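Local coordinates for protein TarM (Staphylococcus aureus subsp. aureus 21178, PDB 4X7R) that is a GT-B-fold protein of the group 1 glycosyltransferase family, seen here with UDP and a sulfated glycan bound, at residues M6-L11 / I38-Y43; N68-F73 / P175-N180; D226-F231 / K264-I269. The protein carries 1 engineered substitution. All coordinates share one frame; numbering follows the deposited sequence.

All three contacts gather around the seven-stranded parallel sheet of the domain that opens the chain, and they follow one another in sequence order. Contact 1 pairs strands 3-7 and 36-40 within that sheet. Contact 2, about 14 Å from it centre to centre, begins where strand 66-68 runs into helix 69-78 and reaches the ten-stranded antiparallel sheet; N68 ties it back to contact 1. Contact 3, also about 14 Å from contact 1 between centres, lies beyond strand 221-225, and M7 O receives the backbone N-H of both D226 and G227. Contacts 2 and 3 do not touch. Contacts 1 and 3 line the bound glycan from the loops that follow strands 3-7, 36-40 and 221-225.

Contact 1 (M6-L11 / I38-Y43); sequences MMVHEL and IVTFDY. With SUS (2-deoxy-3,6-di-O-sulfo-2-(sulfoamino)-alpha-D-glucopyranose), chain C; BDP (beta-D-glucopyranuronic acid), chain B.
M6 pairs with I38 and M7 with V39 as adjacent parallel strands, the two ends of a beta-alpha-beta unit that crosses over through helix 17-31 in a Rossmann-like sheet. Backbone bonds set the register: V39 N gives to M6 O (2.9 Å), V8 N to V39 O, and beyond the regular strands F41 N gives to H9 O (2.9 Å). A weak second bond to H9 O comes from D42 N, while T40 CA sends a C-H almost straight at V8 O.

The apolar contacts divide by face. On one, M7 and V39 lie side by side, and M7 SD turns its methyl back (chi3 49°), CE resting 3.8 Å from F41 CZ. On the other, I38 CG2 meets V8 CG1 and L11 CD1, and T40 CG2 rests against E10 CA.

Charge gathers in the loops that follow the two strands. D42 OD2 comes within 3.2 Å of E10 CB, and the two like-charged carboxylates, planes 52° apart, share K44, which forms a salt bridge with each and would offset their repulsion; D42 OD1 turns instead to Y47 OH.

H9 makes the polar contact with the glycan, and F41 CB also lies against SUS O1S. H9 CG stands anti to the backbone N (chi1 170°), and the ring lies between E10 CB, near the rim of one face, and SUS C4, over the centre of the other. BDP O6B approaches in the ring plane. D42 CB sits obliquely, 3.6 Å from H9 CE1, and H9 ND1 donates to the N-sulfo oxygen SUS O1S across 2.6 Å in a bent bond.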
loop_
_atom_site.group_PDB
_atom_site.type_symbol
_atom_site.label_atom_id
_atom_site.label_comp_id
_atom_site.label_asym_id
_atom_site.label_seq_id
_atom_site.Cartn_x
_atom_site.Cartn_y
_atom_site.Cartn_z
ATOM N N MET A 6 -12.990 2.729 -5.766
ATOM C CA MET A 6 -11.816 3.351 -5.176
ATOM C C MET A 6 -10.579 2.701 -5.703
ATOM O O MET A 6 -10.354 1.526 -5.474
ATOM C CB MET A 6 -11.905 3.312 -3.641
ATOM C CG MET A 6 -13.220 3.828 -3.134
ATOM S SD MET A 6 -13.444 3.924 -1.338
ATOM C CE MET A 6 -12.790 2.376 -0.777
ATOM N N MET A 7 -9.794 3.470 -6.432
ATOM C CA MET A 7 -8.654 3.011 -7.194
ATOM C C MET A 7 -7.312 3.171 -6.576
ATOM O O MET A 7 -6.960 4.233 -6.040
ATOM C CB MET A 7 -8.691 3.637 -8.580
ATOM C CG MET A 7 -9.914 3.218 -9.366
ATOM S SD MET A 7 -10.324 4.498 -10.564
ATOM C CE MET A 7 -8.763 4.738 -11.290
ATOM N N VAL A 8 -6.567 2.088 -6.629
ATOM C CA VAL A 8 -5.193 1.991 -6.123
ATOM C C VAL A 8 -4.426 0.979 -6.998
ATOM O O VAL A 8 -5.042 0.145 -7.676
ATOM C CB VAL A 8 -5.206 1.627 -4.605
ATOM C CG1 VAL A 8 -5.678 0.185 -4.334
ATOM C CG2 VAL A 8 -3.869 1.897 -3.944
ATOM N N HIS A 9 -3.094 1.052 -6.991
ATOM C CA HIS A 9 -2.263 0.127 -7.742
ATOM C C HIS A 9 -2.587 -1.339 -7.403
ATOM O O HIS A 9 -2.932 -2.109 -8.302
ATOM C CB HIS A 9 -0.784 0.429 -7.451
ATOM C CG HIS A 9 0.151 -0.597 -7.989
ATOM N ND1 HIS A 9 0.076 -1.019 -9.307
ATOM C CD2 HIS A 9 1.184 -1.228 -7.382
ATOM C CE1 HIS A 9 1.026 -1.926 -9.444
ATOM N NE2 HIS A 9 1.729 -2.078 -8.321
ATOM N N GLU A 10 -2.480 -1.712 -6.114
ATOM C CA GLU A 10 -2.658 -3.086 -5.629
ATOM C C GLU A 10 -3.115 -3.107 -4.192
ATOM O O GLU A 10 -3.064 -2.080 -3.495
ATOM C CB GLU A 10 -1.298 -3.821 -5.664
ATOM C CG GLU A 10 -0.298 -3.357 -4.599
ATOM C CD GLU A 10 0.970 -4.178 -4.460
ATOM O OE1 GLU A 10 0.892 -5.423 -4.352
ATOM O OE2 GLU A 10 2.047 -3.554 -4.379
ATOM N N LEU A 11 -3.508 -4.303 -3.732
ATOM C CA LEU A 11 -3.833 -4.620 -2.344
ATOM C C LEU A 11 -2.903 -5.747 -1.941
ATOM O O LEU A 11 -2.641 -6.645 -2.735
ATOM C CB LEU A 11 -5.293 -5.075 -2.153
ATOM C CG LEU A 11 -6.402 -4.025 -2.285
ATOM C CD1 LEU A 11 -7.745 -4.653 -2.008
ATOM C CD2 LEU A 11 -6.165 -2.811 -1.356
ATOM N N ILE A 38 -13.039 -1.665 -4.157
ATOM C CA ILE A 38 -11.667 -1.317 -4.516
ATOM C C ILE A 38 -11.329 -1.850 -5.898
ATOM O O ILE A 38 -11.645 -2.997 -6.199
ATOM C CB ILE A 38 -10.694 -1.788 -3.406
ATOM C CG1 ILE A 38 -11.093 -1.104 -2.013
ATOM C CG2 ILE A 38 -9.222 -1.504 -3.799
ATOM C CD1 ILE A 38 -10.285 -1.500 -0.766
ATOM N N VAL A 39 -10.733 -1.001 -6.750
ATOM C CA VAL A 39 -10.278 -1.383 -8.104
ATOM C C VAL A 39 -8.745 -1.348 -8.101
ATOM O O VAL A 39 -8.169 -0.313 -7.766
ATOM C CB VAL A 39 -10.849 -0.472 -9.216
ATOM C CG1 VAL A 39 -10.427 -0.970 -10.607
ATOM C CG2 VAL A 39 -12.372 -0.337 -9.097
ATOM N N THR A 40 -8.097 -2.481 -8.436
ATOM C CA THR A 40 -6.639 -2.609 -8.532
ATOM C C THR A 40 -6.228 -2.894 -9.980
ATOM O O THR A 40 -7.068 -3.300 -10.787
ATOM C CB THR A 40 -6.074 -3.604 -7.522
ATOM O OG1 THR A 40 -6.560 -4.921 -7.822
ATOM C CG2 THR A 40 -6.374 -3.207 -6.079
ATOM N N PHE A 41 -4.934 -2.657 -10.310
ATOM C CA PHE A 41 -4.426 -2.784 -11.672
ATOM C C PHE A 41 -3.200 -3.677 -11.803
ATOM O O PHE A 41 -2.767 -3.927 -12.913
ATOM C CB PHE A 41 -4.172 -1.370 -12.281
ATOM C CG PHE A 41 -5.386 -0.461 -12.205
ATOM C CD1 PHE A 41 -6.413 -0.564 -13.138
ATOM C CD2 PHE A 41 -5.499 0.497 -11.192
ATOM C CE1 PHE A 41 -7.549 0.259 -13.054
ATOM C CE2 PHE A 41 -6.633 1.309 -11.102
ATOM C CZ PHE A 41 -7.658 1.182 -12.029
ATOM N N ASP A 42 -2.664 -4.200 -10.702
ATOM C CA ASP A 42 -1.492 -5.059 -10.799
ATOM C C ASP A 42 -1.888 -6.507 -11.121
ATOM O O ASP A 42 -3.058 -6.904 -11.011
ATOM C CB ASP A 42 -0.714 -5.041 -9.462
ATOM C CG ASP A 42 -1.500 -5.683 -8.337
ATOM O OD1 ASP A 42 -2.718 -5.416 -8.237
ATOM O OD2 ASP A 42 -0.895 -6.435 -7.544
ATOM N N TYR A 43 -0.870 -7.307 -11.399
ATOM C CA TYR A 43 -1.005 -8.710 -11.686
ATOM C C TYR A 43 -0.440 -9.499 -10.517
ATOM O O TYR A 43 0.712 -9.307 -10.127
ATOM C CB TYR A 43 -0.241 -9.084 -12.992
ATOM C CG TYR A 43 -0.326 -10.572 -13.247
ATOM C CD1 TYR A 43 -1.495 -11.147 -13.739
ATOM C CD2 TYR A 43 0.719 -11.420 -12.882
ATOM C CE1 TYR A 43 -1.596 -12.523 -13.926
ATOM C CE2 TYR A 43 0.622 -12.798 -13.041
ATOM C CZ TYR A 43 -0.530 -13.345 -13.578
ATOM O OH TYR A 43 -0.637 -14.707 -13.690
HETATM N N2 SUS C . 1.084 1.166 -12.643
HETATM C C1 SUS C . 3.453 0.550 -12.370
HETATM S S1 SUS C . 0.085 -0.245 -12.990
HETATM C C2 SUS C . 2.129 0.799 -11.669
HETATM S S2 SUS C . 6.034 -1.107 -7.725
HETATM C C3 SUS C . 2.299 1.889 -10.589
HETATM O O3 SUS C . 1.076 2.061 -9.842
HETATM S S3 SUS C . 0.324 3.385 -9.963
HETATM C C4 SUS C . 3.462 1.598 -9.631
HETATM O O4 SUS C . 3.634 2.781 -8.876
HETATM C C5 SUS C . 4.761 1.247 -10.440
HETATM O O5 SUS C . 4.467 0.186 -11.397
HETATM C C6 SUS C . 5.889 0.673 -9.585
HETATM O O6 SUS C . 5.386 -0.489 -8.951
HETATM O O1S SUS C . -0.706 -0.614 -11.738
HETATM O O2S SUS C . -0.827 0.147 -14.143
HETATM O O3S SUS C . 0.961 -1.431 -13.392
HETATM O O4S SUS C . 5.084 -2.178 -7.179
HETATM O O5S SUS C . 7.374 -1.722 -8.138
HETATM O O6S SUS C . 6.259 -0.037 -6.652
HETATM O O7S SUS C . 1.292 4.483 -9.567
HETATM O O8S SUS C . -0.888 3.424 -9.031
HETATM O O9S SUS C . -0.136 3.603 -11.400
HETATM C C1 BDP B . 3.905 2.456 -7.512
HETATM C C2 BDP B . 4.928 3.483 -6.955
HETATM C C3 BDP B . 5.163 3.258 -5.461
HETATM C C4 BDP B . 3.802 3.109 -4.674
HETATM C C5 BDP B . 2.889 2.062 -5.398
HETATM C C6 BDP B . 1.521 1.876 -4.707
HETATM O O2 BDP B . 6.156 3.351 -7.659
HETATM O O3 BDP B . 5.940 4.359 -4.938
HETATM O O4 BDP B . 4.111 2.603 -3.378
HETATM O O5 BDP B . 2.671 2.476 -6.775
HETATM O O6A BDP B . 0.693 2.813 -4.805
HETATM O O6B BDP B . 1.303 0.766 -4.163
#

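Contact 2 (N68-F73 / P175-N180); sequences NVFEYF and PYISRN
F70 and F73 project from helix 69-73, which passes strand 175-180 with the axes 9.1 Å apart at the closest and their directions 135° apart. The CA atoms that lie nearest are those of F73 and Y176, 6.9 Å apart. N68 caps the helix start: its OD1 receives E71 N on a lone pair (3.1 Å) and F70 N more weakly, while its ND2 bonds to T40 OG1 and D42 O.

The side-chain contact is packing. I177 CD1 meets the rim of the F70 ring near its plane, 3.7 Å from CD1, and also reaches F73 CD2, so that one methyl touches both phenylalanines. The Y176 ring approaches the helix obliquely, its CD2 3.9 Å from F73 CB and its CE2 3.6 Å from F70 O. R179 stretches out from CG to NE and brings NH1 to 3.5 Å from F70 CZ, its guanidinium plane nearly perpendicular to the ring; NE is held by Q166. F168, on strand 163-169, meets F70 edge-to-face.

The arrangement is an interdomain packing: helix 69-78 of the Rossmann-like domain rests on the long antiparallel sheet inserted in the chain between that helix and strand 221-225.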
loop_
_atom_site.group_PDB
_atom_site.type_symbol
_atom_site.label_atom_id
_atom_site.label_comp_id
_atom_site.label_asym_id
_atom_site.label_seq_id
_atom_site.Cartn_x
_atom_site.Cartn_y
_atom_site.Cartn_z
ATOM N N ASN A 68 -10.183 -6.359 -10.119
ATOM C CA ASN A 68 -8.837 -6.275 -10.662
ATOM C C ASN A 68 -8.898 -6.475 -12.198
ATOM O O ASN A 68 -9.650 -7.319 -12.674
ATOM C CB ASN A 68 -7.913 -7.273 -9.965
ATOM C CG ASN A 68 -6.522 -7.317 -10.563
ATOM O OD1 ASN A 68 -6.225 -8.100 -11.488
ATOM N ND2 ASN A 68 -5.656 -6.440 -10.082
ATOM N N VAL A 69 -8.150 -5.664 -12.956
ATOM C CA VAL A 69 -8.114 -5.683 -14.434
ATOM C C VAL A 69 -7.771 -7.077 -15.009
ATOM O O VAL A 69 -8.454 -7.516 -15.914
ATOM C CB VAL A 69 -7.225 -4.535 -15.032
ATOM C CG1 VAL A 69 -5.764 -4.648 -14.586
ATOM C CG2 VAL A 69 -7.327 -4.489 -16.561
ATOM N N PHE A 70 -6.712 -7.751 -14.501
ATOM C CA PHE A 70 -6.328 -9.089 -14.975
ATOM C C PHE A 70 -7.347 -10.122 -14.568
ATOM O O PHE A 70 -7.718 -10.944 -15.403
ATOM C CB PHE A 70 -4.897 -9.472 -14.565
ATOM C CG PHE A 70 -3.910 -8.492 -15.149
ATOM C CD1 PHE A 70 -3.692 -8.433 -16.525
ATOM C CD2 PHE A 70 -3.308 -7.527 -14.343
ATOM C CE1 PHE A 70 -2.844 -7.465 -17.075
ATOM C CE2 PHE A 70 -2.443 -6.571 -14.890
ATOM C CZ PHE A 70 -2.206 -6.551 -16.246
ATOM N N GLU A 71 -7.884 -10.020 -13.330
ATOM C CA GLU A 71 -8.919 -10.942 -12.818
ATOM C C GLU A 71 -10.193 -10.905 -13.640
ATOM O O GLU A 71 -10.793 -11.943 -13.852
ATOM C CB GLU A 71 -9.245 -10.660 -11.333
ATOM C CG GLU A 71 -8.100 -11.015 -10.401
ATOM C CD GLU A 71 -7.789 -12.493 -10.243
ATOM O OE1 GLU A 71 -8.740 -13.307 -10.228
ATOM O OE2 GLU A 71 -6.591 -12.832 -10.109
ATOM N N TYR A 72 -10.600 -9.716 -14.096
ATOM C CA TYR A 72 -11.789 -9.517 -14.923
ATOM C C TYR A 72 -11.669 -10.309 -16.245
ATOM O O TYR A 72 -12.599 -11.024 -16.612
ATOM C CB TYR A 72 -11.963 -8.016 -15.196
ATOM C CG TYR A 72 -12.995 -7.671 -16.249
ATOM C CD1 TYR A 72 -14.359 -7.715 -15.960
ATOM C CD2 TYR A 72 -12.610 -7.253 -17.519
ATOM C CE1 TYR A 72 -15.315 -7.415 -16.935
ATOM C CE2 TYR A 72 -13.552 -6.922 -18.490
ATOM C CZ TYR A 72 -14.905 -6.999 -18.193
ATOM O OH TYR A 72 -15.838 -6.668 -19.146
ATOM N N PHE A 73 -10.525 -10.174 -16.967
ATOM C CA PHE A 73 -10.363 -10.892 -18.231
ATOM C C PHE A 73 -10.074 -12.369 -18.005
ATOM O O PHE A 73 -10.443 -13.188 -18.839
ATOM C CB PHE A 73 -9.266 -10.244 -19.092
ATOM C CG PHE A 73 -9.603 -8.840 -19.529
ATOM C CD1 PHE A 73 -10.612 -8.608 -20.461
ATOM C CD2 PHE A 73 -8.942 -7.749 -18.983
ATOM C CE1 PHE A 73 -10.908 -7.312 -20.883
ATOM C CE2 PHE A 73 -9.253 -6.452 -19.389
ATOM C CZ PHE A 73 -10.231 -6.243 -20.338
ATOM N N PRO A 175 -4.193 -19.096 -22.593
ATOM C CA PRO A 175 -3.768 -17.671 -22.613
ATOM C C PRO A 175 -4.944 -16.736 -22.822
ATOM O O PRO A 175 -5.817 -17.052 -23.631
ATOM C CB PRO A 175 -2.802 -17.585 -23.802
ATOM C CG PRO A 175 -3.162 -18.775 -24.669
ATOM C CD PRO A 175 -3.744 -19.833 -23.798
ATOM N N TYR A 176 -4.973 -15.586 -22.091
ATOM C CA TYR A 176 -6.082 -14.630 -22.180
ATOM C C TYR A 176 -5.637 -13.214 -22.503
ATOM O O TYR A 176 -6.438 -12.417 -22.997
ATOM C CB TYR A 176 -7.036 -14.705 -20.943
ATOM C CG TYR A 176 -6.397 -14.333 -19.618
ATOM C CD1 TYR A 176 -5.660 -15.263 -18.890
ATOM C CD2 TYR A 176 -6.479 -13.034 -19.120
ATOM C CE1 TYR A 176 -5.071 -14.930 -17.674
ATOM C CE2 TYR A 176 -5.876 -12.683 -17.908
ATOM C CZ TYR A 176 -5.154 -13.632 -17.202
ATOM O OH TYR A 176 -4.568 -13.326 -15.999
ATOM N N ILE A 177 -4.353 -12.913 -22.228
ATOM C CA ILE A 177 -3.678 -11.641 -22.486
ATOM C C ILE A 177 -2.232 -11.963 -22.889
ATOM O O ILE A 177 -1.595 -12.806 -22.246
ATOM C CB ILE A 177 -3.703 -10.660 -21.251
ATOM C CG1 ILE A 177 -5.096 -10.100 -20.996
ATOM C CG2 ILE A 177 -2.704 -9.489 -21.433
ATOM C CD1 ILE A 177 -5.212 -9.242 -19.779
ATOM N N SER A 178 -1.721 -11.278 -23.944
ATOM C CA SER A 178 -0.336 -11.337 -24.420
ATOM C C SER A 178 0.077 -9.881 -24.592
ATOM O O SER A 178 -0.766 -9.061 -24.952
ATOM C CB SER A 178 -0.205 -12.086 -25.747
ATOM O OG SER A 178 -0.909 -11.414 -26.772
ATOM N N ARG A 179 1.316 -9.540 -24.253
ATOM C CA ARG A 179 1.740 -8.138 -24.327
ATOM C C ARG A 179 3.223 -7.966 -24.496
ATOM O O ARG A 179 4.016 -8.777 -23.981
ATOM C CB ARG A 179 1.258 -7.338 -23.096
ATOM C CG ARG A 179 1.969 -7.693 -21.798
ATOM C CD ARG A 179 1.111 -7.301 -20.618
ATOM N NE ARG A 179 1.886 -7.369 -19.383
ATOM C CZ ARG A 179 1.590 -6.695 -18.287
ATOM N NH1 ARG A 179 0.527 -5.908 -18.255
ATOM N NH2 ARG A 179 2.350 -6.807 -17.210
ATOM N N ASN A 180 3.598 -6.882 -25.196
ATOM C CA ASN A 180 5.000 -6.559 -25.429
ATOM C C ASN A 180 5.514 -5.801 -24.252
ATOM O O ASN A 180 4.763 -5.028 -23.662
ATOM C CB ASN A 180 5.185 -5.731 -26.702
ATOM C CG ASN A 180 4.878 -6.512 -27.942
ATOM O OD1 ASN A 180 3.807 -6.406 -28.497
ATOM N ND2 ASN A 180 5.781 -7.364 -28.360
#

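Contact 3 (D226-F231 / K264-I269); sequences DGPGSF and KSEKYI. With SUS (2-deoxy-3,6-di-O-sulfo-2-(sulfoamino)-alpha-D-glucopyranose), chain C.
F231 and I269 make the central contact: I269 CG1 lies over one face of the F231 ring in a CH-pi contact, 3.9 Å from the centroid and 28° off the normal. F231 CG stands anti to the backbone N (chi1 -175°), on the side of I269. Y268 CE2 meets the edge of the same ring in its plane, and the two side chains cross at about a right angle. P228 fills the next place along, its CB 3.8 Å from I269 CD1 and 3.7 Å from S265 CB. The E266 chain is bent at chi2 (75°), which turns CD toward P228; OE2 lies 3.3 Å from P228 CG.

A water bridges the backbones, donating to P228 O (2.7 Å) and to S265 O.

On its other side the turn faces the glycan. G229 CA comes within 3.0 Å of SUS O7S, and S230 OG is 2.8 Å from SUS O8S; K233 NZ is hydrogen-bonded to this sugar.

Further out, D226 forms a salt bridge with R25 of helix 17-31 and bonds to H249. The turn leaves strand 221-225 and leads into helix 231-235, with F231 packed between C225, F235 and helix 264-271.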
loop_
_atom_site.group_PDB
_atom_site.type_symbol
_atom_site.label_atom_id
_atom_site.label_comp_id
_atom_site.label_asym_id
_atom_site.label_seq_id
_atom_site.Cartn_x
_atom_site.Cartn_y
_atom_site.Cartn_z
ATOM N N ASP A 226 -7.309 6.952 -5.227
ATOM C CA ASP A 226 -6.446 7.012 -4.046
ATOM C C ASP A 226 -4.973 6.900 -4.394
ATOM O O ASP A 226 -4.148 7.640 -3.850
ATOM C CB ASP A 226 -6.866 5.932 -3.043
ATOM C CG ASP A 226 -8.118 6.290 -2.278
ATOM O OD1 ASP A 226 -8.054 7.227 -1.451
ATOM O OD2 ASP A 226 -9.177 5.648 -2.525
ATOM N N GLY A 227 -4.631 5.965 -5.273
ATOM C CA GLY A 227 -3.243 5.807 -5.705
ATOM C C GLY A 227 -2.885 6.934 -6.648
ATOM O O GLY A 227 -3.529 7.076 -7.688
ATOM N N PRO A 228 -1.941 7.823 -6.290
ATOM C CA PRO A 228 -1.656 8.984 -7.172
ATOM C C PRO A 228 -1.190 8.643 -8.584
ATOM O O PRO A 228 -1.586 9.310 -9.550
ATOM C CB PRO A 228 -0.612 9.788 -6.383
ATOM C CG PRO A 228 0.014 8.796 -5.428
ATOM C CD PRO A 228 -1.100 7.843 -5.069
ATOM N N GLY A 229 -0.354 7.609 -8.706
ATOM C CA GLY A 229 0.138 7.183 -10.009
ATOM C C GLY A 229 -0.972 6.599 -10.871
ATOM O O GLY A 229 -0.826 6.522 -12.097
ATOM N N SER A 230 -2.110 6.202 -10.232
ATOM C CA SER A 230 -3.280 5.661 -10.931
ATOM C C SER A 230 -4.222 6.723 -11.479
ATOM O O SER A 230 -5.140 6.374 -12.216
ATOM C CB SER A 230 -4.064 4.710 -10.027
ATOM O OG SER A 230 -3.434 3.444 -10.123
ATOM N N PHE A 231 -4.007 8.011 -11.128
ATOM C CA PHE A 231 -4.892 9.099 -11.565
ATOM C C PHE A 231 -5.162 9.134 -13.070
ATOM O O PHE A 231 -6.342 9.269 -13.408
ATOM C CB PHE A 231 -4.461 10.469 -11.014
ATOM C CG PHE A 231 -5.401 11.605 -11.331
ATOM C CD1 PHE A 231 -6.497 11.869 -10.520
ATOM C CD2 PHE A 231 -5.157 12.451 -12.413
ATOM C CE1 PHE A 231 -7.333 12.955 -10.790
ATOM C CE2 PHE A 231 -5.999 13.532 -12.684
ATOM C CZ PHE A 231 -7.085 13.769 -11.882
ATOM N N LYS A 264 5.645 14.804 -8.628
ATOM C CA LYS A 264 5.063 14.745 -9.975
ATOM C C LYS A 264 3.625 14.255 -10.061
ATOM O O LYS A 264 2.814 14.937 -10.677
ATOM C CB LYS A 264 5.973 14.046 -10.998
ATOM C CG LYS A 264 6.611 15.063 -11.957
ATOM C CD LYS A 264 8.064 15.438 -11.639
ATOM C CE LYS A 264 8.198 16.738 -10.865
ATOM N NZ LYS A 264 9.562 16.886 -10.299
ATOM N N SER A 265 3.302 13.108 -9.452
ATOM C CA SER A 265 1.942 12.532 -9.502
ATOM C C SER A 265 0.914 13.463 -8.889
ATOM O O SER A 265 -0.049 13.824 -9.560
ATOM C CB SER A 265 1.884 11.180 -8.802
ATOM O OG SER A 265 2.813 10.263 -9.348
ATOM N N GLU A 266 1.164 13.910 -7.636
ATOM C CA GLU A 266 0.288 14.837 -6.900
ATOM C C GLU A 266 0.128 16.163 -7.614
ATOM O O GLU A 266 -0.976 16.696 -7.626
ATOM C CB GLU A 266 0.749 15.023 -5.441
ATOM C CG GLU A 266 0.479 13.796 -4.571
ATOM C CD GLU A 266 1.391 12.589 -4.744
ATOM O OE1 GLU A 266 2.373 12.678 -5.510
ATOM O OE2 GLU A 266 1.140 11.553 -4.090
ATOM N N LYS A 267 1.184 16.648 -8.292
ATOM C CA LYS A 267 1.134 17.931 -9.029
ATOM C C LYS A 267 0.141 17.858 -10.191
ATOM O O LYS A 267 -0.618 18.807 -10.433
ATOM C CB LYS A 267 2.528 18.329 -9.522
ATOM C CG LYS A 267 2.589 19.656 -10.286
ATOM C CD LYS A 267 4.031 20.103 -10.486
ATOM C CE LYS A 267 4.150 21.147 -11.569
ATOM N NZ LYS A 267 4.217 20.541 -12.930
ATOM N N TYR A 268 0.146 16.714 -10.893
ATOM C CA TYR A 268 -0.767 16.443 -12.000
ATOM C C TYR A 268 -2.235 16.356 -11.527
ATOM O O TYR A 268 -3.128 16.867 -12.196
ATOM C CB TYR A 268 -0.321 15.177 -12.754
ATOM C CG TYR A 268 -1.117 14.921 -14.011
ATOM C CD1 TYR A 268 -0.936 15.707 -15.148
ATOM C CD2 TYR A 268 -2.046 13.888 -14.070
ATOM C CE1 TYR A 268 -1.673 15.476 -16.308
ATOM C CE2 TYR A 268 -2.777 13.639 -15.228
ATOM C CZ TYR A 268 -2.589 14.435 -16.344
ATOM O OH TYR A 268 -3.332 14.190 -17.472
ATOM N N ILE A 269 -2.480 15.735 -10.376
ATOM C CA ILE A 269 -3.814 15.645 -9.790
ATOM C C ILE A 269 -4.330 17.066 -9.465
ATOM O O ILE A 269 -5.393 17.462 -9.956
ATOM C CB ILE A 269 -3.833 14.696 -8.558
ATOM C CG1 ILE A 269 -3.384 13.252 -8.959
ATOM C CG2 ILE A 269 -5.229 14.664 -7.886
ATOM C CD1 ILE A 269 -3.092 12.348 -7.796
HETATM N N2 SUS C . 1.084 1.166 -12.643
HETATM C C1 SUS C . 3.453 0.550 -12.370
HETATM S S1 SUS C . 0.085 -0.245 -12.990
HETATM C C2 SUS C . 2.129 0.799 -11.669
HETATM S S2 SUS C . 6.034 -1.107 -7.725
HETATM C C3 SUS C . 2.299 1.889 -10.589
HETATM O O3 SUS C . 1.076 2.061 -9.842
HETATM S S3 SUS C . 0.324 3.385 -9.963
HETATM C C4 SUS C . 3.462 1.598 -9.631
HETATM O O4 SUS C . 3.634 2.781 -8.876
HETATM C C5 SUS C . 4.761 1.247 -10.440
HETATM O O5 SUS C . 4.467 0.186 -11.397
HETATM C C6 SUS C . 5.889 0.673 -9.585
HETATM O O6 SUS C . 5.386 -0.489 -8.951
HETATM O O1S SUS C . -0.706 -0.614 -11.738
HETATM O O2S SUS C . -0.827 0.147 -14.143
HETATM O O3S SUS C . 0.961 -1.431 -13.392
HETATM O O4S SUS C . 5.084 -2.178 -7.179
HETATM O O5S SUS C . 7.374 -1.722 -8.138
HETATM O O6S SUS C . 6.259 -0.037 -6.652
HETATM O O7S SUS C . 1.292 4.483 -9.567
HETATM O O8S SUS C . -0.888 3.424 -9.031
HETATM O O9S SUS C . -0.136 3.603 -11.400
HETATM O O HOH W 1 -1.176 11.446 -11.153
#